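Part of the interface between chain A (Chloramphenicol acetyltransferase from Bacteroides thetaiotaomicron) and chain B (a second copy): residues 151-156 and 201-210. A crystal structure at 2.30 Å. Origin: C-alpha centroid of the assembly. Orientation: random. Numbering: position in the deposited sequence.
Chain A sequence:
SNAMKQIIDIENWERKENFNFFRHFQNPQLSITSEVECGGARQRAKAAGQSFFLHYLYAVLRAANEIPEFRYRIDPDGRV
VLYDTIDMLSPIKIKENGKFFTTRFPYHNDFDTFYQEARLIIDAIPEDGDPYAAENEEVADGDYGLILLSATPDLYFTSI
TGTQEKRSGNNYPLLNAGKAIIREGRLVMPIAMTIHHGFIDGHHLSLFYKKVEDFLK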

# COMPACT_ATOMS: atom_id res chain seq x y z
N ALA A 151 9.52 12.30 4.65
CA ALA A 151 8.97 13.18 3.60
C ALA A 151 9.53 12.87 2.23
O ALA A 151 10.74 12.67 2.09
N THR A 152 8.67 12.85 1.21
CA THR A 152 9.14 12.83 -0.15
C THR A 152 8.42 13.95 -0.86
O THR A 152 7.41 13.69 -1.55
N PRO A 153 8.93 15.19 -0.70
CA PRO A 153 8.21 16.38 -1.12
C PRO A 153 8.06 16.55 -2.61
O PRO A 153 7.25 17.37 -3.03
N ASP A 154 8.84 15.79 -3.38
CA ASP A 154 8.80 15.83 -4.85
C ASP A 154 8.06 14.65 -5.49
O ASP A 154 8.11 14.47 -6.73
N LEU A 155 7.38 13.84 -4.66
CA LEU A 155 6.64 12.69 -5.13
C LEU A 155 5.20 12.67 -4.60
O LEU A 155 4.99 12.70 -3.39
N TYR A 156 4.23 12.63 -5.52
CA TYR A 156 2.84 12.34 -5.15
C TYR A 156 2.68 10.83 -5.31
O TYR A 156 3.08 10.25 -6.33
N ASP B 201 15.40 4.13 -1.14
CA ASP B 201 14.65 5.05 -0.27
C ASP B 201 13.64 5.83 -1.07
O ASP B 201 13.61 5.75 -2.29
N GLY B 202 12.80 6.59 -0.36
CA GLY B 202 11.85 7.56 -0.97
C GLY B 202 12.54 8.46 -1.97
O GLY B 202 12.04 8.67 -3.07
N HIS B 203 13.71 8.98 -1.62
CA HIS B 203 14.51 9.75 -2.57
C HIS B 203 14.62 9.06 -3.95
O HIS B 203 14.34 9.66 -4.98
N HIS B 204 15.03 7.79 -3.96
CA HIS B 204 15.22 7.03 -5.21
C HIS B 204 13.91 6.69 -5.92
O HIS B 204 13.86 6.60 -7.13
N LEU B 205 12.85 6.50 -5.15
CA LEU B 205 11.50 6.27 -5.70
C LEU B 205 11.00 7.51 -6.42
O LEU B 205 10.43 7.44 -7.50
N SER B 206 11.24 8.66 -5.80
CA SER B 206 10.85 9.93 -6.37
C SER B 206 11.57 10.14 -7.73
O SER B 206 10.95 10.48 -8.75
N LEU B 207 12.87 9.86 -7.76
CA LEU B 207 13.65 9.91 -8.98
C LEU B 207 13.18 8.90 -10.02
O LEU B 207 13.11 9.21 -11.20
N PHE B 208 12.88 7.67 -9.59
CA PHE B 208 12.37 6.67 -10.51
C PHE B 208 11.12 7.18 -11.25
O PHE B 208 11.07 7.15 -12.48
N TYR B 209 10.13 7.67 -10.50
CA TYR B 209 8.84 8.09 -11.10
C TYR B 209 8.98 9.32 -11.97
O TYR B 209 8.29 9.43 -12.99
N LYS B 210 9.87 10.23 -11.56
CA LYS B 210 10.23 11.39 -12.36
C LYS B 210 10.77 11.03 -13.74
O LYS B 210 10.30 11.57 -14.76

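A tight turn laid against a helix illustrates a general principle of protein interfaces: apolar side chains supply the close packing, while polar groups that do not meet directly are joined through water. Here the turn is a type I beta turn from Thr A152 to Leu A155, closed by the bond from Leu A155 N to Thr A152 O (3.1 Å), and the helix begins at Gly B202. Thr A152, Asp A154 and Leu A155 direct their CA-to-CB bonds toward the helix, whereas Pro A153 points away and makes no contact. From the helix, Ser B206 and Tyr B209 point toward the turn and Leu B205 sideways.

The apolar packing centres on Leu A155, which has the largest area covered by the opposing stretch. Its chi1 is t and its chi2 p, and its methyl groups reach the helix at Leu B205 and Tyr B209. Leu A155 CD2 lies 4.2 Å from Leu B205 CB (chi1 m, chi2 t), and Leu A155 CD1 lies 4.0 Å from Tyr B209 CB (chi1 m), approaching the tyrosine ring obliquely. Leu B205 and Tyr B209 are one helical turn apart, so a single branched side chain can span both.

A second kind of contact depends on the absence of a side chain. Thr A152, with chi1 p, brings CG2 to 3.7 Å from CA of Gly B202, the CA atoms of Thr A152 and Gly B202 being 6.0 Å apart. A CB on Gly B202 would point toward the turn and lie about 2.5 Å from Thr A152 CG2, a clash; glycine leaves the space that the methyl group needs. The threonine hydroxyl OG1 is satisfied elsewhere in the structure.

The polar layer is built around Ser B206, whose chi1 is t. Ser B206 OG lies 3.6 Å from Leu A155 CB and 3.5 Å from Asp A154 O, yet no direct hydrogen bond crosses between the two stretches. Instead, water 1 donates to Asp A154 O (2.9 Å) and to Ser B206 O (2.8 Å), and accepts a weak bond from Ser B206 OG (3.3 Å). Water 2 accepts from Asp A154 N (3.1 Å) and donates to Ser B206 OG (3.0 Å). The serine hydroxyl thus gives to one water and receives from the other, and both backbone polar atoms of Asp A154 are engaged. Asp A154 (chi1 m) adds a side-chain contact, its CB 3.7 Å from Ser B206 OG.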

# COMPACT_ATOMS: atom_id res chain seq x y z
CB ALA A 151 9.22 14.66 3.92
CB THR A 152 8.99 11.43 -0.89
OG1 THR A 152 7.62 11.11 -1.08
CG2 THR A 152 9.57 10.37 -0.06
CB PRO A 153 9.03 17.53 -0.50
CG PRO A 153 10.43 16.99 -0.42
CD PRO A 153 10.23 15.53 -0.07
CB ASP A 154 10.23 15.89 -5.43
CG ASP A 154 10.99 17.14 -4.99
OD1 ASP A 154 10.41 18.25 -4.97
OD2 ASP A 154 12.19 17.01 -4.65
CB LEU A 155 7.36 11.40 -4.70
CG LEU A 155 6.74 10.05 -5.10
CD1 LEU A 155 6.46 9.98 -6.60
CD2 LEU A 155 7.62 8.87 -4.64
CB TYR A 156 1.82 13.13 -6.01
CG TYR A 156 0.46 13.22 -5.33
CD1 TYR A 156 0.15 14.31 -4.50
CD2 TYR A 156 -0.49 12.19 -5.45
CE1 TYR A 156 -1.09 14.38 -3.83
CE2 TYR A 156 -1.73 12.24 -4.77
CZ TYR A 156 -2.02 13.35 -3.98
OH TYR A 156 -3.22 13.44 -3.32
CB ASP B 201 15.60 6.01 0.45
CG ASP B 201 16.67 5.28 1.24
OD1 ASP B 201 16.31 4.25 1.86
OD2 ASP B 201 17.85 5.70 1.21
CB HIS B 203 15.91 10.02 -2.01
CG HIS B 203 16.83 10.66 -3.01
ND1 HIS B 203 16.84 12.01 -3.23
CD2 HIS B 203 17.73 10.12 -3.86
CE1 HIS B 203 17.72 12.29 -4.19
NE2 HIS B 203 18.28 11.15 -4.58
CB HIS B 204 16.06 5.76 -4.94
CG HIS B 204 17.30 6.03 -4.15
ND1 HIS B 204 17.37 5.84 -2.78
CD2 HIS B 204 18.50 6.54 -4.52
CE1 HIS B 204 18.57 6.19 -2.35
NE2 HIS B 204 19.27 6.62 -3.38
CB LEU B 205 10.54 5.84 -4.58
CG LEU B 205 10.84 4.46 -3.96
CD1 LEU B 205 10.10 4.22 -2.61
CD2 LEU B 205 10.62 3.30 -4.94
CB SER B 206 11.11 11.03 -5.35
OG SER B 206 10.70 12.28 -5.84
CB LEU B 207 15.13 9.65 -8.67
CG LEU B 207 16.30 10.01 -9.59
CD1 LEU B 207 16.03 11.19 -10.58
CD2 LEU B 207 17.53 10.33 -8.70
CB PHE B 208 12.11 5.34 -9.78
CG PHE B 208 11.42 4.32 -10.65
CD1 PHE B 208 12.17 3.44 -11.44
CD2 PHE B 208 10.03 4.24 -10.69
CE1 PHE B 208 11.56 2.49 -12.23
CE2 PHE B 208 9.40 3.30 -11.49
CZ PHE B 208 10.16 2.42 -12.27
CB TYR B 209 7.75 8.30 -10.04
CG TYR B 209 7.17 7.01 -9.54
CD1 TYR B 209 7.56 6.48 -8.28
CD2 TYR B 209 6.22 6.29 -10.31
CE1 TYR B 209 7.03 5.27 -7.81
CE2 TYR B 209 5.67 5.06 -9.83
CZ TYR B 209 6.09 4.55 -8.58
OH TYR B 209 5.55 3.38 -8.07
CB LYS B 210 11.21 12.28 -11.60
CG LYS B 210 11.33 13.71 -12.14
CD LYS B 210 10.00 14.11 -12.89
CE LYS B 210 9.46 15.53 -12.55
NZ LYS B 210 8.82 15.57 -11.17
O HOH W 1 8.74 12.23 -8.51
O HOH W 2 10.96 13.54 -3.10